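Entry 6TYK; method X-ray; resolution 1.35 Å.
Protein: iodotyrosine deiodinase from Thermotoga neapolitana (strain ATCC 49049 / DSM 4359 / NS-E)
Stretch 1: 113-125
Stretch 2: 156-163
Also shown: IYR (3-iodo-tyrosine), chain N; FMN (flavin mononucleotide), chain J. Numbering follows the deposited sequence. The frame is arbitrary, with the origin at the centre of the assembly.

Stretch 1 113-125: SRESVWLAVGYLL
Stretch 2, residues 156-163: LRLEVILP

Residues 113-125 form a regular α-helix, with phi/psi near -62/-43 and i to i-4 hydrogen bonds running from Val 117 N to Ser 113 O (2.9 Å) through Leu 125 N to Val 121 O (2.9 Å). Residues 156-163 form a strand, extended except at Glu 159 (-98/-40). Helix and strand run in nearly the same direction, their axes crossing at -17° and approaching to 9.9 Å. Arg 114 CA lies 7.8 Å from Glu 159 CA, and Leu 125 CA 9.4 Å from Leu 162 CA. The contact buries 463 Å².

Its polar centre is Glu 159 (chi1 m, chi2 m), whose buried carboxylate is matched by donors from the helix. Arg 114 (m, t, p) forms a two-pronged salt bridge, Arg 114 NE to Glu 159 OE2 at 2.8 Å and Arg 114 NH2 to Glu 159 OE1 at 2.9 Å, so the carboxylate sits at the guanidinium edge. Trp 118, one turn on, starts sideways, but chi1 -80° and chi2 95° bring its indole NE1 within 2.9 Å of Glu 159 OE1, a third hydrogen bond.

This edge-on pairing leaves both guanidinium faces of Arg 114 free. The extended Arg 157 (all t) stacks on one, planes at 12° and centres 3.4 Å apart; a water accepts from NH1 of both arginines, weakly from Arg 157. The iodotyrosine ring covers the opposite face, Arg 114 NH1 lying 3.4 Å from its CG.

Farther along, the contact is apolar, and the Trp 118 ring and branched aliphatic side chains fill it without needing polar partners. Trp 118 CH2 packs 3.6 Å from Val 160 CB, while Val 121 CG2 (chi1 t) lies 4.4 Å from Val 160 CG1 (chi1 p). Leu 162 (m, t) meets two leucines: its CD1 is 4.3 Å from Leu 124 CD1 (t, t), its CD2 4.0 Å from Leu 125 CD2 (m, t).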

# COMPACT_ATOMS: atom_id res chain seq x y z
N SER A 113 -4.08 -10.03 2.66
CA SER A 113 -2.80 -10.19 1.97
C SER A 113 -2.55 -9.11 0.92
O SER A 113 -1.47 -8.52 0.89
CB SER A 113 -2.70 -11.58 1.34
OG SER A 113 -3.82 -11.87 0.53
N ARG A 114 -3.54 -8.84 0.08
CA ARG A 114 -3.33 -7.89 -1.01
C ARG A 114 -3.13 -6.47 -0.48
O ARG A 114 -2.23 -5.75 -0.93
CB ARG A 114 -4.49 -7.93 -2.00
CG ARG A 114 -4.75 -9.34 -2.55
CD ARG A 114 -5.55 -9.29 -3.85
NE ARG A 114 -4.82 -8.57 -4.88
CZ ARG A 114 -5.39 -7.95 -5.91
NH1 ARG A 114 -6.71 -7.97 -6.06
NH2 ARG A 114 -4.64 -7.32 -6.79
N GLU A 115 -3.98 -6.07 0.46
CA GLU A 115 -3.84 -4.78 1.12
C GLU A 115 -2.47 -4.61 1.76
O GLU A 115 -1.81 -3.57 1.62
CB GLU A 115 -4.92 -4.62 2.19
CG GLU A 115 -6.33 -4.48 1.65
CD GLU A 115 -7.06 -5.80 1.47
OE1 GLU A 115 -6.43 -6.88 1.50
OE2 GLU A 115 -8.30 -5.76 1.31
N SER A 116 -2.02 -5.66 2.44
CA SER A 116 -0.75 -5.61 3.14
C SER A 116 0.42 -5.49 2.17
O SER A 116 1.36 -4.72 2.39
CB SER A 116 -0.58 -6.86 3.99
OG SER A 116 -1.62 -6.94 4.96
N VAL A 117 0.36 -6.23 1.07
CA VAL A 117 1.44 -6.17 0.10
C VAL A 117 1.51 -4.80 -0.56
O VAL A 117 2.59 -4.24 -0.71
CB VAL A 117 1.35 -7.31 -0.93
CG1 VAL A 117 2.34 -7.08 -2.06
CG2 VAL A 117 1.60 -8.66 -0.24
N TRP A 118 0.37 -4.22 -0.92
CA TRP A 118 0.39 -2.90 -1.53
C TRP A 118 0.86 -1.82 -0.57
O TRP A 118 1.60 -0.91 -0.95
CB TRP A 118 -0.95 -2.58 -2.19
CG TRP A 118 -1.00 -3.26 -3.51
CD1 TRP A 118 -1.57 -4.48 -3.80
CD2 TRP A 118 -0.39 -2.81 -4.73
NE1 TRP A 118 -1.33 -4.81 -5.12
CE2 TRP A 118 -0.63 -3.80 -5.71
CE3 TRP A 118 0.35 -1.68 -5.08
CZ2 TRP A 118 -0.17 -3.66 -7.02
CZ3 TRP A 118 0.79 -1.55 -6.37
CH2 TRP A 118 0.54 -2.54 -7.32
N LEU A 119 0.51 -1.96 0.71
CA LEU A 119 1.03 -1.07 1.73
C LEU A 119 2.56 -1.15 1.76
O LEU A 119 3.26 -0.13 1.74
CB LEU A 119 0.43 -1.47 3.07
CG LEU A 119 0.61 -0.53 4.25
CD1 LEU A 119 -0.42 -0.88 5.31
CD2 LEU A 119 2.00 -0.64 4.82
N ALA A 120 3.09 -2.38 1.78
CA ALA A 120 4.53 -2.60 1.77
C ALA A 120 5.17 -2.05 0.50
O ALA A 120 6.30 -1.56 0.54
CB ALA A 120 4.83 -4.08 1.91
N VAL A 121 4.46 -2.11 -0.63
CA VAL A 121 4.97 -1.52 -1.86
C VAL A 121 5.18 -0.00 -1.71
O VAL A 121 6.15 0.56 -2.22
CB VAL A 121 4.08 -1.85 -3.07
CG1 VAL A 121 4.47 -0.99 -4.28
CG2 VAL A 121 4.16 -3.32 -3.41
N GLY A 122 4.30 0.65 -0.96
CA GLY A 122 4.50 2.05 -0.65
C GLY A 122 5.81 2.30 0.07
O GLY A 122 6.56 3.20 -0.31
N TYR A 123 6.11 1.48 1.09
CA TYR A 123 7.40 1.56 1.76
C TYR A 123 8.52 1.36 0.75
O TYR A 123 9.51 2.10 0.73
CB TYR A 123 7.54 0.46 2.81
CG TYR A 123 6.90 0.70 4.16
CD1 TYR A 123 5.67 1.33 4.30
CD2 TYR A 123 7.52 0.23 5.31
CE1 TYR A 123 5.09 1.51 5.54
CE2 TYR A 123 6.95 0.40 6.57
CZ TYR A 123 5.74 1.05 6.67
OH TYR A 123 5.16 1.23 7.90
N LEU A 124 8.37 0.33 -0.07
CA LEU A 124 9.39 -0.08 -1.02
C LEU A 124 9.76 1.06 -1.98
O LEU A 124 10.94 1.33 -2.22
CB LEU A 124 8.90 -1.30 -1.79
CG LEU A 124 9.91 -2.23 -2.44
CD1 LEU A 124 9.25 -3.56 -2.76
CD2 LEU A 124 10.50 -1.60 -3.68
N LEU A 125 8.75 1.73 -2.51
CA LEU A 125 9.01 2.80 -3.47
C LEU A 125 9.75 3.97 -2.83
O LEU A 125 10.62 4.57 -3.46
CB LEU A 125 7.71 3.31 -4.08
CG LEU A 125 6.91 2.28 -4.88
CD1 LEU A 125 5.70 2.95 -5.51
CD2 LEU A 125 7.77 1.62 -5.95
N LEU A 156 0.72 -18.24 -4.49
CA LEU A 156 1.14 -16.85 -4.62
C LEU A 156 0.45 -16.17 -5.79
O LEU A 156 0.23 -16.79 -6.83
CB LEU A 156 2.66 -16.75 -4.79
CG LEU A 156 3.53 -17.31 -3.66
CD1 LEU A 156 5.00 -17.10 -3.96
CD2 LEU A 156 3.16 -16.67 -2.33
N ARG A 157 0.14 -14.90 -5.61
CA ARG A 157 -0.45 -14.09 -6.66
C ARG A 157 0.51 -12.99 -7.04
O ARG A 157 0.96 -12.24 -6.18
CB ARG A 157 -1.75 -13.46 -6.14
CG ARG A 157 -2.36 -12.48 -7.11
CD ARG A 157 -3.71 -12.00 -6.63
NE ARG A 157 -4.32 -11.13 -7.63
CZ ARG A 157 -5.62 -10.88 -7.68
NH1 ARG A 157 -6.44 -11.43 -6.80
NH2 ARG A 157 -6.10 -10.08 -8.64
N LEU A 158 0.82 -12.86 -8.33
CA LEU A 158 1.65 -11.75 -8.76
C LEU A 158 0.84 -10.46 -8.66
O LEU A 158 -0.23 -10.36 -9.23
CB LEU A 158 2.14 -11.96 -10.19
CG LEU A 158 3.02 -10.88 -10.79
CD1 LEU A 158 4.25 -10.60 -9.93
CD2 LEU A 158 3.43 -11.31 -12.20
N GLU A 159 1.37 -9.49 -7.92
CA GLU A 159 0.67 -8.23 -7.71
C GLU A 159 1.15 -7.13 -8.65
O GLU A 159 0.37 -6.33 -9.15
CB GLU A 159 0.86 -7.75 -6.27
CG GLU A 159 0.14 -8.60 -5.24
CD GLU A 159 -1.37 -8.46 -5.32
OE1 GLU A 159 -1.86 -7.52 -5.99
OE2 GLU A 159 -2.07 -9.28 -4.69
N VAL A 160 2.46 -7.08 -8.88
CA VAL A 160 3.01 -5.98 -9.65
C VAL A 160 4.41 -6.35 -10.12
O VAL A 160 5.10 -7.13 -9.46
CB VAL A 160 3.05 -4.67 -8.81
CG1 VAL A 160 3.96 -4.81 -7.57
CG2 VAL A 160 3.50 -3.51 -9.65
N ILE A 161 4.78 -5.84 -11.28
CA ILE A 161 6.15 -5.94 -11.78
C ILE A 161 6.77 -4.59 -11.58
O ILE A 161 6.28 -3.59 -12.11
CB ILE A 161 6.14 -6.28 -13.29
CG1 ILE A 161 5.50 -7.65 -13.52
CG2 ILE A 161 7.57 -6.21 -13.86
CD1 ILE A 161 5.17 -7.89 -14.98
N LEU A 162 7.85 -4.54 -10.81
CA LEU A 162 8.54 -3.28 -10.57
C LEU A 162 9.90 -3.29 -11.24
O LEU A 162 10.87 -3.82 -10.69
CB LEU A 162 8.75 -3.06 -9.07
CG LEU A 162 7.50 -2.83 -8.22
CD1 LEU A 162 7.86 -3.02 -6.75
CD2 LEU A 162 6.93 -1.45 -8.44
N PRO A 163 9.99 -2.71 -12.44
CA PRO A 163 11.32 -2.51 -13.02
C PRO A 163 12.10 -1.58 -12.12
O PRO A 163 11.55 -0.57 -11.67
CB PRO A 163 11.03 -1.85 -14.37
CG PRO A 163 9.58 -2.16 -14.64
CD PRO A 163 8.92 -2.19 -13.30
N IYR N . -10.97 -7.52 0.28
CA IYR N . -10.86 -8.24 -0.97
CB IYR N . -9.42 -8.46 -1.50
CC IYR N . -9.02 -7.40 -2.46
CD IYR N . -8.00 -6.52 -2.11
CE IYR N . -7.58 -5.52 -2.99
IE IYR N . -6.09 -4.26 -2.43
CF IYR N . -8.22 -5.41 -4.23
OF IYR N . -7.91 -4.47 -5.17
CG IYR N . -9.26 -6.30 -4.59
CH IYR N . -9.65 -7.29 -3.71
C IYR N . -11.48 -9.62 -0.88
O IYR N . -12.21 -10.19 -1.70
OXT IYR N . -11.16 -10.28 0.26
N1 FMN J . -4.86 -4.84 13.83
C2 FMN J . -5.98 -5.02 14.60
O2 FMN J . -5.86 -4.96 15.82
N3 FMN J . -7.20 -5.24 14.02
C4 FMN J . -7.33 -5.29 12.65
O4 FMN J . -8.43 -5.49 12.13
C4A FMN J . -6.19 -5.11 11.87
N5 FMN J . -6.30 -5.17 10.49
C5A FMN J . -5.18 -4.96 9.71
C6 FMN J . -5.30 -4.98 8.34
C7 FMN J . -4.21 -4.77 7.52
C7M FMN J . -4.40 -4.79 6.03
C8 FMN J . -2.97 -4.53 8.10
C8M FMN J . -1.76 -4.29 7.26
C9 FMN J . -2.84 -4.52 9.49
C9A FMN J . -3.94 -4.72 10.30
N10 FMN J . -3.83 -4.73 11.68
C10 FMN J . -4.96 -4.89 12.46
C1' FMN J . -2.50 -4.49 12.33
C2' FMN J . -1.67 -5.80 12.29
O2' FMN J . -2.12 -6.77 13.23
C3' FMN J . -0.20 -5.45 12.54
O3' FMN J . 0.24 -4.69 11.43
C4' FMN J . 0.71 -6.66 12.74
O4' FMN J . 0.32 -7.36 13.91
C5' FMN J . 2.17 -6.26 12.88
O5' FMN J . 2.29 -5.28 13.90
P FMN J . 3.73 -4.67 14.25
O1P FMN J . 4.69 -5.82 14.49
O2P FMN J . 3.54 -3.85 15.51
O3P FMN J . 4.17 -3.72 13.16
O HOH W 1 -8.62 -9.86 -4.98